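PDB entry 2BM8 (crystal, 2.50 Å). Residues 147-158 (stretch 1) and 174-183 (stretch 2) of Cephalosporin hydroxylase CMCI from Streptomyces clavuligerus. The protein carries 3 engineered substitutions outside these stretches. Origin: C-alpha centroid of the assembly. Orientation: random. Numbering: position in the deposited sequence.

Stretch 1 147-158: HLREMAHPLIFI
Stretch 2 174-183: DHLLEEGDYF

The two stretches run side by side as parallel strands at one end and as looser loops at the other. Strand residues 155-158 lie beside 182-183, and both strands continue later in the chain. Ile 156 pairs with Tyr 182 (CA to CA 4.6 Å) and Phe 157 with Phe 183 (CA to CA 4.8 Å). Ile 156 is at -113/121 and Tyr 182 at -101/141, both extended. Tyr 182 joins the strands through both its backbone groups. Its N donates to Leu 155 O at 3.0 Å, and its O accepts from Phe 157 N at 2.9 Å.

Before the strands, the carboxylate of Asp 181 (chi1 m, chi2 -9°) ties the end of the turn to His 153 and to the first strand residue, Leu 155. Its two oxygens can accept from both a backbone N-H and a ring N-H. OD1 accepts from Leu 155 N at 2.9 Å. OD2 accepts from His 153 ND1 at 2.8 Å and from Glu 178 N at 2.9 Å, the latter bond almost straight. His 153 is m, with chi2 -125°, and Pro 154 follows through a cis peptide bond. A type II turn spans Glu 178 to Asp 181, with Asp 181 N bonded to Glu 178 O at 3.1 Å. Gly 180 adopts 99/-27, where a CB would jam against the preceding carbonyl. Glu 178 CD lies over one face of the His 153 ring, 3.3 Å from ND1.

Apolar side chains meet on both faces of the sheet, by van der Waals contact. Phe 157 and Phe 183, both t, point to the same side. Their rings are near parallel (6°) but slid apart, with centroids 4.9 Å apart. Leu 176 (t, p) places CD2 4.3 Å from Phe 157 CD1. Leu 155 CD2 approaches Leu 177 CD2 at 4.1 Å. On the other side, Ile 156 CG2 meets Tyr 182 CB at 4.1 Å.

At the exposed end, Arg 149 (m, t, p) extends alongside His 175. Arg 149 NE is 3.8 Å from His 175 CB.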

# COMPACT_ATOMS: atom_id res chain seq x y z
N HIS B 147 -10.32 -45.68 -15.32
CA HIS B 147 -11.35 -45.30 -16.27
C HIS B 147 -10.87 -44.08 -17.03
O HIS B 147 -10.23 -43.20 -16.45
CB HIS B 147 -12.69 -45.01 -15.59
CG HIS B 147 -12.70 -43.79 -14.71
ND1 HIS B 147 -12.77 -43.86 -13.34
CD2 HIS B 147 -12.68 -42.46 -15.01
CE1 HIS B 147 -12.78 -42.64 -12.83
NE2 HIS B 147 -12.73 -41.77 -13.82
N LEU B 148 -11.14 -44.04 -18.32
CA LEU B 148 -10.97 -42.79 -19.07
C LEU B 148 -9.48 -42.30 -19.19
O LEU B 148 -9.18 -41.10 -19.30
CB LEU B 148 -11.95 -41.75 -18.51
CG LEU B 148 -13.41 -42.29 -18.32
CD1 LEU B 148 -14.40 -41.22 -17.85
CD2 LEU B 148 -13.96 -43.02 -19.57
N ARG B 149 -8.57 -43.28 -19.17
CA ARG B 149 -7.42 -43.31 -20.07
C ARG B 149 -8.01 -43.57 -21.46
O ARG B 149 -7.39 -43.30 -22.49
CB ARG B 149 -6.47 -44.47 -19.73
CG ARG B 149 -5.93 -44.49 -18.31
CD ARG B 149 -5.49 -45.87 -17.85
NE ARG B 149 -4.16 -46.20 -18.36
CZ ARG B 149 -3.90 -46.88 -19.48
NH1 ARG B 149 -4.87 -47.36 -20.26
NH2 ARG B 149 -2.63 -47.09 -19.82
N GLU B 150 -9.20 -44.14 -21.45
CA GLU B 150 -10.06 -44.29 -22.61
C GLU B 150 -10.49 -42.95 -23.28
O GLU B 150 -11.05 -42.98 -24.39
CB GLU B 150 -11.28 -45.13 -22.15
CG GLU B 150 -12.39 -45.39 -23.16
CD GLU B 150 -13.74 -44.86 -22.69
OE1 GLU B 150 -14.27 -45.38 -21.67
OE2 GLU B 150 -14.28 -43.91 -23.32
N MET B 151 -10.22 -41.80 -22.66
CA MET B 151 -10.74 -40.51 -23.17
C MET B 151 -9.86 -39.82 -24.21
O MET B 151 -8.70 -40.18 -24.40
CB MET B 151 -11.03 -39.55 -22.02
CG MET B 151 -12.24 -39.96 -21.18
SD MET B 151 -13.89 -39.57 -21.82
CE MET B 151 -14.18 -40.93 -23.00
N ALA B 152 -10.44 -38.83 -24.87
CA ALA B 152 -9.82 -38.16 -26.01
C ALA B 152 -8.93 -36.99 -25.61
O ALA B 152 -9.01 -36.48 -24.49
CB ALA B 152 -10.88 -37.70 -26.99
N HIS B 153 -8.08 -36.59 -26.54
CA HIS B 153 -7.05 -35.60 -26.29
C HIS B 153 -7.15 -34.50 -27.35
O HIS B 153 -7.67 -34.74 -28.42
CB HIS B 153 -5.68 -36.27 -26.32
CG HIS B 153 -5.49 -37.29 -25.25
ND1 HIS B 153 -4.43 -37.25 -24.36
CD2 HIS B 153 -6.21 -38.38 -24.91
CE1 HIS B 153 -4.51 -38.27 -23.54
NE2 HIS B 153 -5.58 -38.98 -23.85
N PRO B 154 -6.64 -33.30 -27.07
CA PRO B 154 -5.97 -32.95 -25.82
C PRO B 154 -6.84 -32.99 -24.56
O PRO B 154 -8.07 -33.13 -24.62
CB PRO B 154 -5.51 -31.50 -26.07
CG PRO B 154 -5.56 -31.31 -27.52
CD PRO B 154 -6.67 -32.18 -28.01
N LEU B 155 -6.18 -32.83 -23.43
CA LEU B 155 -6.79 -33.07 -22.14
C LEU B 155 -6.27 -32.11 -21.09
O LEU B 155 -5.07 -31.88 -20.99
CB LEU B 155 -6.49 -34.50 -21.74
CG LEU B 155 -7.12 -35.03 -20.46
CD1 LEU B 155 -7.72 -36.43 -20.72
CD2 LEU B 155 -6.09 -35.09 -19.33
N ILE B 156 -7.17 -31.53 -20.32
CA ILE B 156 -6.79 -30.72 -19.17
C ILE B 156 -7.25 -31.45 -17.90
O ILE B 156 -8.43 -31.72 -17.73
CB ILE B 156 -7.45 -29.33 -19.23
CG1 ILE B 156 -7.06 -28.62 -20.52
CG2 ILE B 156 -7.07 -28.50 -18.00
CD1 ILE B 156 -7.81 -27.32 -20.74
N PHE B 157 -6.30 -31.76 -17.03
CA PHE B 157 -6.55 -32.40 -15.74
C PHE B 157 -6.38 -31.34 -14.66
O PHE B 157 -5.32 -30.74 -14.54
CB PHE B 157 -5.56 -33.55 -15.54
CG PHE B 157 -5.84 -34.38 -14.32
CD1 PHE B 157 -6.35 -35.67 -14.44
CD2 PHE B 157 -5.60 -33.87 -13.04
CE1 PHE B 157 -6.61 -36.44 -13.32
CE2 PHE B 157 -5.87 -34.64 -11.91
CZ PHE B 157 -6.38 -35.92 -12.05
N ILE B 158 -7.42 -31.11 -13.86
CA ILE B 158 -7.41 -30.04 -12.86
C ILE B 158 -7.61 -30.62 -11.47
O ILE B 158 -8.63 -31.23 -11.18
CB ILE B 158 -8.50 -28.99 -13.15
CG1 ILE B 158 -8.42 -28.53 -14.60
CG2 ILE B 158 -8.36 -27.79 -12.21
CD1 ILE B 158 -9.49 -27.59 -15.01
N ASP B 174 2.52 -41.03 -16.64
CA ASP B 174 2.86 -42.35 -17.18
C ASP B 174 1.71 -42.98 -17.96
O ASP B 174 1.94 -43.69 -18.95
CB ASP B 174 3.30 -43.30 -16.04
CG ASP B 174 4.65 -42.90 -15.40
OD1 ASP B 174 5.50 -42.25 -16.05
OD2 ASP B 174 4.95 -43.22 -14.22
N HIS B 175 0.46 -42.72 -17.54
CA HIS B 175 -0.71 -43.47 -18.01
C HIS B 175 -1.79 -42.63 -18.73
O HIS B 175 -2.70 -43.20 -19.32
CB HIS B 175 -1.36 -44.22 -16.83
CG HIS B 175 -0.46 -45.22 -16.17
ND1 HIS B 175 0.14 -44.99 -14.94
CD2 HIS B 175 -0.05 -46.45 -16.57
CE1 HIS B 175 0.88 -46.04 -14.62
NE2 HIS B 175 0.79 -46.94 -15.58
N LEU B 176 -1.68 -41.31 -18.70
CA LEU B 176 -2.75 -40.44 -19.22
C LEU B 176 -2.31 -39.35 -20.19
O LEU B 176 -2.83 -39.28 -21.30
CB LEU B 176 -3.52 -39.79 -18.06
CG LEU B 176 -4.89 -39.19 -18.41
CD1 LEU B 176 -5.69 -40.07 -19.36
CD2 LEU B 176 -5.69 -38.92 -17.15
N LEU B 177 -1.38 -38.50 -19.79
CA LEU B 177 -1.07 -37.30 -20.55
C LEU B 177 -0.27 -37.61 -21.82
O LEU B 177 0.59 -38.48 -21.83
CB LEU B 177 -0.28 -36.31 -19.69
CG LEU B 177 -0.84 -35.97 -18.31
CD1 LEU B 177 0.21 -35.23 -17.50
CD2 LEU B 177 -2.12 -35.15 -18.37
N GLU B 178 -0.60 -36.90 -22.89
CA GLU B 178 0.26 -36.82 -24.05
C GLU B 178 0.84 -35.42 -24.11
O GLU B 178 0.44 -34.54 -23.36
CB GLU B 178 -0.54 -37.09 -25.32
CG GLU B 178 -1.39 -38.35 -25.31
CD GLU B 178 -2.30 -38.43 -26.53
OE1 GLU B 178 -2.61 -37.37 -27.13
OE2 GLU B 178 -2.70 -39.56 -26.91
N GLU B 179 1.75 -35.20 -25.04
CA GLU B 179 2.38 -33.91 -25.22
C GLU B 179 1.33 -32.82 -25.46
O GLU B 179 0.43 -33.00 -26.27
CB GLU B 179 3.39 -33.98 -26.37
CG GLU B 179 3.95 -32.64 -26.79
CD GLU B 179 5.04 -32.76 -27.84
OE1 GLU B 179 5.31 -33.90 -28.30
OE2 GLU B 179 5.63 -31.73 -28.20
N GLY B 180 1.43 -31.71 -24.74
CA GLY B 180 0.44 -30.64 -24.83
C GLY B 180 -0.61 -30.63 -23.73
O GLY B 180 -1.14 -29.56 -23.41
N ASP B 181 -0.92 -31.80 -23.15
CA ASP B 181 -1.96 -31.91 -22.11
C ASP B 181 -1.57 -31.16 -20.85
O ASP B 181 -0.41 -31.09 -20.51
CB ASP B 181 -2.24 -33.37 -21.76
CG ASP B 181 -2.92 -34.14 -22.89
OD1 ASP B 181 -3.35 -33.51 -23.89
OD2 ASP B 181 -3.09 -35.37 -22.86
N TYR B 182 -2.55 -30.59 -20.16
CA TYR B 182 -2.28 -29.79 -18.99
C TYR B 182 -2.54 -30.58 -17.71
O TYR B 182 -3.45 -31.40 -17.65
CB TYR B 182 -3.14 -28.53 -19.02
CG TYR B 182 -2.55 -27.43 -19.89
CD1 TYR B 182 -2.80 -27.38 -21.25
CD2 TYR B 182 -1.74 -26.45 -19.34
CE1 TYR B 182 -2.26 -26.37 -22.04
CE2 TYR B 182 -1.19 -25.45 -20.12
CZ TYR B 182 -1.46 -25.41 -21.46
OH TYR B 182 -0.90 -24.42 -22.23
N PHE B 183 -1.69 -30.40 -16.72
CA PHE B 183 -1.97 -30.85 -15.37
C PHE B 183 -1.88 -29.61 -14.51
O PHE B 183 -0.82 -29.01 -14.43
CB PHE B 183 -0.97 -31.91 -14.89
CG PHE B 183 -1.35 -32.57 -13.58
CD1 PHE B 183 -1.92 -33.83 -13.55
CD2 PHE B 183 -1.14 -31.91 -12.36
CE1 PHE B 183 -2.27 -34.43 -12.34
CE2 PHE B 183 -1.49 -32.52 -11.15
CZ PHE B 183 -2.05 -33.78 -11.15